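Local atomic coordinates of protein yesU (Bacillus subtilis, PDB entry 1OQ1), a protein that is of unknown function but adopts a galectin-like, concanavalin-type beta-sandwich fold, a scaffold often used by relatives to bind carbohydrates. Residues P56-D61 with L195-I200; R13-R17 with Y212-A216. Numbering follows the deposited sequence.

Contact 1. Residues P56-D61 with L195-I200; sequences PETFPD and LTKGKI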
ATOM      1  N   PRO A  56       1.060   2.016  12.706  1.00 11.25           N
ATOM      2  CA  PRO A  56       1.210   3.287  13.428  1.00 11.80           C
ATOM      3  C   PRO A  56       2.539   4.030  13.321  1.00 12.14           C
ATOM      4  O   PRO A  56       2.615   5.212  13.662  1.00 12.73           O
ATOM      5  CB  PRO A  56       0.906   2.887  14.866  1.00 12.95           C
ATOM      6  CG  PRO A  56       1.548   1.529  14.950  1.00 14.05           C
ATOM      7  CD  PRO A  56       1.131   0.870  13.631  1.00 12.50           C
ATOM      8  N   GLU A  57       3.578   3.343  12.859  1.00 11.58           N
ATOM      9  CA  GLU A  57       4.913   3.933  12.756  1.00 14.07           C
ATOM     10  C   GLU A  57       5.130   4.920  11.619  1.00 12.71           C
ATOM     11  O   GLU A  57       4.681   4.702  10.497  1.00 12.79           O
ATOM     12  CB  GLU A  57       5.958   2.822  12.625  1.00 16.53           C
ATOM     13  CG  GLU A  57       5.866   1.767  13.704  1.00 24.64           C
ATOM     14  CD  GLU A  57       6.218   2.312  15.067  1.00 28.41           C
ATOM     15  OE1 GLU A  57       5.739   1.748  16.073  1.00 32.56           O
ATOM     16  OE2 GLU A  57       6.983   3.300  15.130  1.00 30.95           O
ATOM     17  N   THR A  58       5.824   6.014  11.916  1.00 11.76           N
ATOM     18  CA  THR A  58       6.146   6.989  10.885  1.00 11.29           C
ATOM     19  C   THR A  58       7.475   6.524  10.307  1.00 11.55           C
ATOM     20  O   THR A  58       8.462   6.386  11.037  1.00 11.58           O
ATOM     21  CB  THR A  58       6.343   8.408  11.453  1.00 10.62           C
ATOM     22  OG1 THR A  58       5.106   8.895  11.982  1.00 12.22           O
ATOM     23  CG2 THR A  58       6.825   9.354  10.358  1.00 11.73           C
ATOM     24  N   PHE A  59       7.503   6.257   9.007  1.00  8.80           N
ATOM     25  CA  PHE A  59       8.741   5.829   8.378  1.00  7.35           C
ATOM     26  C   PHE A  59       9.406   6.992   7.662  1.00  7.94           C
ATOM     27  O   PHE A  59       8.740   7.911   7.191  1.00  7.74           O
ATOM     28  CB  PHE A  59       8.471   4.683   7.399  1.00  7.80           C
ATOM     29  CG  PHE A  59       7.912   3.455   8.058  1.00  8.23           C
ATOM     30  CD1 PHE A  59       6.555   3.164   7.983  1.00  7.53           C
ATOM     31  CD2 PHE A  59       8.742   2.609   8.789  1.00  8.96           C
ATOM     32  CE1 PHE A  59       6.026   2.048   8.626  1.00  9.29           C
ATOM     33  CE2 PHE A  59       8.224   1.492   9.437  1.00 10.03           C
ATOM     34  CZ  PHE A  59       6.861   1.211   9.355  1.00  8.84           C
ATOM     35  N   PRO A  60      10.740   6.978   7.591  1.00  7.33           N
ATOM     36  CA  PRO A  60      11.464   8.056   6.918  1.00  7.67           C
ATOM     37  C   PRO A  60      11.433   7.877   5.404  1.00  8.35           C
ATOM     38  O   PRO A  60      10.906   6.885   4.890  1.00  8.37           O
ATOM     39  CB  PRO A  60      12.872   7.911   7.474  1.00  8.16           C
ATOM     40  CG  PRO A  60      13.004   6.412   7.575  1.00  7.95           C
ATOM     41  CD  PRO A  60      11.678   6.016   8.201  1.00  8.89           C
ATOM     42  N   ASP A  61      11.983   8.855   4.696  1.00  8.26           N
ATOM     43  CA  ASP A  61      12.066   8.781   3.248  1.00  8.03           C
ATOM     44  C   ASP A  61      13.279   7.881   2.998  1.00  8.56           C
ATOM     45  O   ASP A  61      14.047   7.615   3.924  1.00  9.19           O
ATOM     46  CB  ASP A  61      12.317  10.177   2.676  1.00  7.98           C
ATOM     47  CG  ASP A  61      12.050  10.261   1.187  1.00  9.50           C
ATOM     48  OD1 ASP A  61      11.828   9.209   0.543  1.00  9.27           O
ATOM     49  OD2 ASP A  61      12.066  11.394   0.664  1.00  8.01           O
ATOM     50  N   LEU A 195       6.826  14.130  -1.771  1.00  6.26           N
ATOM     51  CA  LEU A 195       6.459  13.637  -0.447  1.00  7.24           C
ATOM     52  C   LEU A 195       7.668  12.901   0.119  1.00  7.42           C
ATOM     53  O   LEU A 195       8.445  12.307  -0.627  1.00  9.16           O
ATOM     54  CB  LEU A 195       5.245  12.710  -0.529  1.00  7.41           C
ATOM     55  CG  LEU A 195       3.989  13.395  -1.079  1.00  7.89           C
ATOM     56  CD1 LEU A 195       2.798  12.447  -0.982  1.00  7.77           C
ATOM     57  CD2 LEU A 195       3.721  14.675  -0.289  1.00  9.87           C
ATOM     58  N   THR A 196       7.830  12.935   1.434  1.00  7.22           N
ATOM     59  CA  THR A 196       8.991  12.306   2.045  1.00  8.26           C
ATOM     60  C   THR A 196       8.670  11.181   3.021  1.00  8.47           C
ATOM     61  O   THR A 196       8.566  10.020   2.622  1.00  9.10           O
ATOM     62  CB  THR A 196       9.869  13.374   2.745  1.00 10.26           C
ATOM     63  OG1 THR A 196       9.098  14.063   3.742  1.00 11.04           O
ATOM     64  CG2 THR A 196      10.379  14.393   1.722  1.00  9.88           C
ATOM     65  N   LYS A 197       8.516  11.529   4.295  1.00  9.40           N
ATOM     66  CA  LYS A 197       8.226  10.555   5.345  1.00 10.11           C
ATOM     67  C   LYS A 197       6.727  10.393   5.565  1.00  9.60           C
ATOM     68  O   LYS A 197       5.928  11.167   5.038  1.00  9.75           O
ATOM     69  CB  LYS A 197       8.876  11.004   6.655  1.00 13.37           C
ATOM     70  CG  LYS A 197       8.354  12.341   7.150  1.00 16.70           C
ATOM     71  CD  LYS A 197       9.044  12.790   8.427  1.00 22.14           C
ATOM     72  CE  LYS A 197       8.514  14.144   8.875  1.00 26.07           C
ATOM     73  NZ  LYS A 197       9.206  14.638  10.099  1.00 29.92           N
ATOM     74  N   GLY A 198       6.343   9.390   6.349  1.00  8.92           N
ATOM     75  CA  GLY A 198       4.929   9.181   6.615  1.00  8.69           C
ATOM     76  C   GLY A 198       4.534   7.764   6.981  1.00  7.93           C
ATOM     77  O   GLY A 198       5.379   6.876   7.101  1.00  8.34           O
ATOM     78  N   LYS A 199       3.236   7.545   7.152  1.00  8.71           N
ATOM     79  CA  LYS A 199       2.733   6.229   7.515  1.00  8.03           C
ATOM     80  C   LYS A 199       2.505   5.363   6.280  1.00  7.58           C
ATOM     81  O   LYS A 199       2.383   5.869   5.162  1.00  7.04           O
ATOM     82  CB  LYS A 199       1.398   6.345   8.255  1.00  8.58           C
ATOM     83  CG  LYS A 199       1.337   7.391   9.353  1.00 11.67           C
ATOM     84  CD  LYS A 199       2.191   7.042  10.551  1.00 10.53           C
ATOM     85  CE  LYS A 199       1.913   8.019  11.698  1.00 13.24           C
ATOM     86  NZ  LYS A 199       2.811   7.793  12.865  1.00 11.91           N
ATOM     87  N   ILE A 200       2.440   4.056   6.509  1.00  7.22           N
ATOM     88  CA  ILE A 200       2.171   3.083   5.457  1.00  6.63           C
ATOM     89  C   ILE A 200       0.868   2.381   5.845  1.00  6.67           C
ATOM     90  O   ILE A 200       0.681   2.008   7.006  1.00  7.73           O
ATOM     91  CB  ILE A 200       3.293   2.037   5.345  1.00  7.00           C
ATOM     92  CG1 ILE A 200       4.566   2.712   4.826  1.00  7.32           C
ATOM     93  CG2 ILE A 200       2.852   0.900   4.421  1.00  5.48           C
ATOM     94  CD1 ILE A 200       5.769   1.813   4.785  1.00  7.68           C
TER
HETATM   95  O   HOH W   1       3.106   3.182   9.122  1.00  8.58           O
HETATM   96  O   HOH W   2       8.476   7.270   3.413  1.00  9.75           O
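Phe-59 lays its ring obliquely against the tip of Ile-200, with CD1 of Phe-59 3.6 Å from CD1 of Ile-200, beside the start of an inner strand of the galectin-like beta sandwich. Here the loop from strand 51-54 to strand 63-73 runs antiparallel alongside the residues leading into strand 199-205. Tyr-12 meets the Phe-59 ring edge-to-face, while Ile-200 also rests on Phe-215, so both residues belong to the filling between the sheets. The backbones join in a single antiparallel bridge, a hydrogen-bonded pair: Phe-59 N donates to Gly-198 O and Gly-198 N to Phe-59 O, both at 2.9 Å. Gly-198 has phi/psi of 155/-176°, where a CB would be jammed against the carbonyl oxygen of Lys-197. A water joins the backbones on each side of this bridge, water 1 from Glu-57 O (2.6 Å) to Ile-200 N (2.8 Å), water 2 between Pro-60 O and Thr-196 O (2.9 Å each). Asp-61 approaches Thr-196, but its charge is met by Lys-167 in a salt bridge. The Lys-199 side chain reaches across to the loop, and its ammonium, also salt-bridged to Asp-91, donates from NZ to both Pro-56 O and Thr-58 OG1 at 2.7 Å.

Contact 2. Residues R13-R17 with Y212-A216; sequences RNPLR and YRDFA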
ATOM      1  N   ARG A  13      10.168  -4.566  11.183  1.00  8.96           N
ATOM      2  CA  ARG A  13       9.785  -5.859  10.651  1.00  9.80           C
ATOM      3  C   ARG A  13       8.631  -6.399  11.485  1.00 10.45           C
ATOM      4  O   ARG A  13       8.728  -6.496  12.713  1.00  9.27           O
ATOM      5  CB  ARG A  13      10.965  -6.832  10.686  1.00 12.17           C
ATOM      6  CG  ARG A  13      10.636  -8.208  10.125  1.00 16.44           C
ATOM      7  CD  ARG A  13      11.838  -9.132  10.182  1.00 19.34           C
ATOM      8  NE  ARG A  13      12.821  -8.870   9.134  1.00 20.57           N
ATOM      9  CZ  ARG A  13      12.658  -9.197   7.855  1.00 21.78           C
ATOM     10  NH1 ARG A  13      11.544  -9.800   7.455  1.00 21.64           N
ATOM     11  NH2 ARG A  13      13.618  -8.941   6.975  1.00 19.11           N
ATOM     12  N   ASN A  14       7.539  -6.732  10.808  1.00  8.63           N
ATOM     13  CA  ASN A  14       6.347  -7.263  11.457  1.00  7.96           C
ATOM     14  C   ASN A  14       5.957  -8.565  10.758  1.00  8.85           C
ATOM     15  O   ASN A  14       5.563  -8.562   9.591  1.00  7.19           O
ATOM     16  CB  ASN A  14       5.205  -6.254  11.347  1.00  9.21           C
ATOM     17  CG  ASN A  14       4.021  -6.616  12.219  1.00  9.50           C
ATOM     18  OD1 ASN A  14       3.692  -7.790  12.380  1.00 11.51           O
ATOM     19  ND2 ASN A  14       3.366  -5.605  12.780  1.00 10.08           N
ATOM     20  N   PRO A  15       6.075  -9.699  11.464  1.00  9.96           N
ATOM     21  CA  PRO A  15       5.733 -11.010  10.902  1.00  9.83           C
ATOM     22  C   PRO A  15       4.258 -11.147  10.511  1.00  9.39           C
ATOM     23  O   PRO A  15       3.920 -11.908   9.600  1.00  8.43           O
ATOM     24  CB  PRO A  15       6.111 -11.978  12.026  1.00 11.29           C
ATOM     25  CG  PRO A  15       7.191 -11.252  12.762  1.00 12.96           C
ATOM     26  CD  PRO A  15       6.674  -9.843  12.801  1.00 11.49           C
ATOM     27  N   LEU A  16       3.393 -10.409  11.207  1.00  8.85           N
ATOM     28  CA  LEU A  16       1.950 -10.454  10.972  1.00  9.63           C
ATOM     29  C   LEU A  16       1.439 -11.884  11.165  1.00 10.48           C
ATOM     30  O   LEU A  16       0.687 -12.409  10.338  1.00  8.55           O
ATOM     31  CB  LEU A  16       1.617  -9.957   9.558  1.00 10.49           C
ATOM     32  CG  LEU A  16       1.917  -8.485   9.247  1.00 10.39           C
ATOM     33  CD1 LEU A  16       1.617  -8.193   7.782  1.00 10.22           C
ATOM     34  CD2 LEU A  16       1.080  -7.582  10.144  1.00 10.86           C
ATOM     35  N   ARG A  17       1.854 -12.502  12.269  1.00 10.89           N
ATOM     36  CA  ARG A  17       1.473 -13.881  12.573  1.00 12.26           C
ATOM     37  C   ARG A  17       0.410 -14.020  13.662  1.00 13.81           C
ATOM     38  O   ARG A  17      -0.255 -15.055  13.749  1.00 14.40           O
ATOM     39  CB  ARG A  17       2.712 -14.691  12.969  1.00 15.59           C
ATOM     40  CG  ARG A  17       3.763 -14.781  11.871  1.00 18.27           C
ATOM     41  CD  ARG A  17       4.939 -15.682  12.248  1.00 21.52           C
ATOM     42  NE  ARG A  17       4.553 -17.085  12.381  1.00 24.06           N
ATOM     43  CZ  ARG A  17       4.280 -17.684  13.536  1.00 25.35           C
ATOM     44  NH1 ARG A  17       4.352 -17.007  14.676  1.00 25.30           N
ATOM     45  NH2 ARG A  17       3.935 -18.966  13.552  1.00 25.19           N
ATOM     46  N   TYR A 212      -1.579 -11.520   4.244  1.00  7.05           N
ATOM     47  CA  TYR A 212      -0.328 -10.771   4.257  1.00  8.05           C
ATOM     48  C   TYR A 212       0.625 -11.342   5.306  1.00  8.80           C
ATOM     49  O   TYR A 212       0.195 -11.798   6.367  1.00  9.22           O
ATOM     50  CB  TYR A 212      -0.589  -9.295   4.573  1.00  7.26           C
ATOM     51  CG  TYR A 212      -1.601  -8.622   3.668  1.00  7.23           C
ATOM     52  CD1 TYR A 212      -2.966  -8.856   3.820  1.00  8.59           C
ATOM     53  CD2 TYR A 212      -1.191  -7.755   2.656  1.00  8.84           C
ATOM     54  CE1 TYR A 212      -3.902  -8.241   2.986  1.00  9.24           C
ATOM     55  CE2 TYR A 212      -2.119  -7.134   1.815  1.00  7.52           C
ATOM     56  CZ  TYR A 212      -3.469  -7.384   1.987  1.00  8.81           C
ATOM     57  OH  TYR A 212      -4.385  -6.783   1.159  1.00  9.19           O
ATOM     58  N   ARG A 213       1.919 -11.295   5.008  1.00  8.87           N
ATOM     59  CA  ARG A 213       2.942 -11.801   5.919  1.00 10.15           C
ATOM     60  C   ARG A 213       4.263 -11.053   5.761  1.00  8.60           C
ATOM     61  O   ARG A 213       4.520 -10.443   4.728  1.00  9.15           O
ATOM     62  CB  ARG A 213       3.197 -13.281   5.641  1.00 14.88           C
ATOM     63  CG  ARG A 213       2.309 -14.245   6.387  1.00 21.23           C
ATOM     64  CD  ARG A 213       3.049 -14.791   7.587  1.00 28.84           C
ATOM     65  NE  ARG A 213       2.692 -16.180   7.853  1.00 34.69           N
ATOM     66  CZ  ARG A 213       3.388 -16.987   8.646  1.00 37.31           C
ATOM     67  NH1 ARG A 213       4.481 -16.539   9.251  1.00 38.91           N
ATOM     68  NH2 ARG A 213       2.990 -18.240   8.834  1.00 38.67           N
ATOM     69  N   ASP A 214       5.087 -11.115   6.801  1.00  8.84           N
ATOM     70  CA  ASP A 214       6.419 -10.509   6.822  1.00 10.20           C
ATOM     71  C   ASP A 214       6.562  -9.129   6.194  1.00  9.48           C
ATOM     72  O   ASP A 214       7.241  -8.963   5.178  1.00  9.92           O
ATOM     73  CB  ASP A 214       7.428 -11.461   6.168  1.00 14.10           C
ATOM     74  CG  ASP A 214       7.406 -12.850   6.786  1.00 18.35           C
ATOM     75  OD1 ASP A 214       7.163 -12.958   8.006  1.00 20.46           O
ATOM     76  OD2 ASP A 214       7.642 -13.833   6.052  1.00 19.71           O
ATOM     77  N   PHE A 215       5.929  -8.145   6.820  1.00  8.53           N
ATOM     78  CA  PHE A 215       5.970  -6.759   6.378  1.00  9.56           C
ATOM     79  C   PHE A 215       7.237  -6.124   6.963  1.00  9.79           C
ATOM     80  O   PHE A 215       7.406  -6.069   8.183  1.00 10.93           O
ATOM     81  CB  PHE A 215       4.707  -6.054   6.881  1.00  9.75           C
ATOM     82  CG  PHE A 215       4.733  -4.557   6.757  1.00  9.99           C
ATOM     83  CD1 PHE A 215       5.141  -3.940   5.579  1.00 11.28           C
ATOM     84  CD2 PHE A 215       4.296  -3.763   7.813  1.00 11.79           C
ATOM     85  CE1 PHE A 215       5.114  -2.554   5.453  1.00 12.23           C
ATOM     86  CE2 PHE A 215       4.263  -2.373   7.700  1.00 13.99           C
ATOM     87  CZ  PHE A 215       4.675  -1.767   6.513  1.00 13.50           C
ATOM     88  N   ALA A 216       8.130  -5.652   6.098  1.00  7.26           N
ATOM     89  CA  ALA A 216       9.377  -5.057   6.578  1.00  5.99           C
ATOM     90  C   ALA A 216       9.756  -3.779   5.847  1.00  5.90           C
ATOM     91  O   ALA A 216       9.356  -3.567   4.704  1.00  6.50           O
ATOM     92  CB  ALA A 216      10.505  -6.070   6.454  1.00  5.96           C
TER
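Asn-14 and Phe-215 exchange both backbone hydrogen bonds of an antiparallel pair: Asn-14 N gives to Phe-215 O at 2.7 Å, and Phe-215 N to Asn-14 O at 2.8 Å with a more bent angle of 142°. The same two oxygens take weaker CA-H...O contacts, Phe-215 O from Arg-13 CA (3.4 Å) and Asn-14 O from Asp-214 CA (3.5 Å). Beyond the pair, Asp-214 N donates to Pro-15 O at 3.1 Å, although Pro-15 is already past the end of strand 5-14. The chain turns away there through an Asx turn, Asn-14 OD1 accepting from Leu-16 N at 2.9 Å; the ND2 of Asn-14 is satisfied by Asp-21 O and Tyr-12 OH. Within the beta sandwich this pairing sets the end of strand 5-14 beside strand 209-222, whose Arg-213 and Ala-216 have backbone hydrogen bonds to Asp-68 and Thr-66 of strand 63-73. Leu-16, with positive phi, turns its side chain toward strand 209-222, and its CD1 packs on Phe-215 CB (3.9 Å) and Tyr-212 CB (4.0 Å). Tyr-212 OH is hydrogen-bonded to Gln-204. Two like charges come close without bonding, as both atoms are donors: Arg-17 NE lies 3.2 Å from Arg-213 NH1. At the other end, the Arg-13 guanidinium holds one face over Ala-216, NH1 4.0 Å from CB.

Overall arrangement
Contact 1 and contact 2 have centres about 17 Å apart and meet across the interior of the sandwich, where Ile-200 CG2 packs on Phe-215 CZ at 3.8 Å. Strands 199-205 and 209-222 are consecutive in the chain but belong to different sheets, so this touch links the seven-stranded sheet to the sheet containing strand 5-14. Tyr-12 provides a second tie: its ring packs on Phe-59 of contact 1 and its hydroxyl bonds Asn-14 of contact 2. Both contacts bring early residues to the last part of the chain, residues 13-17 and 212-216 enclosing the 56-61 and 195-200 pairing in sequence. With the function unknown, neither contact can be assigned to a binding site.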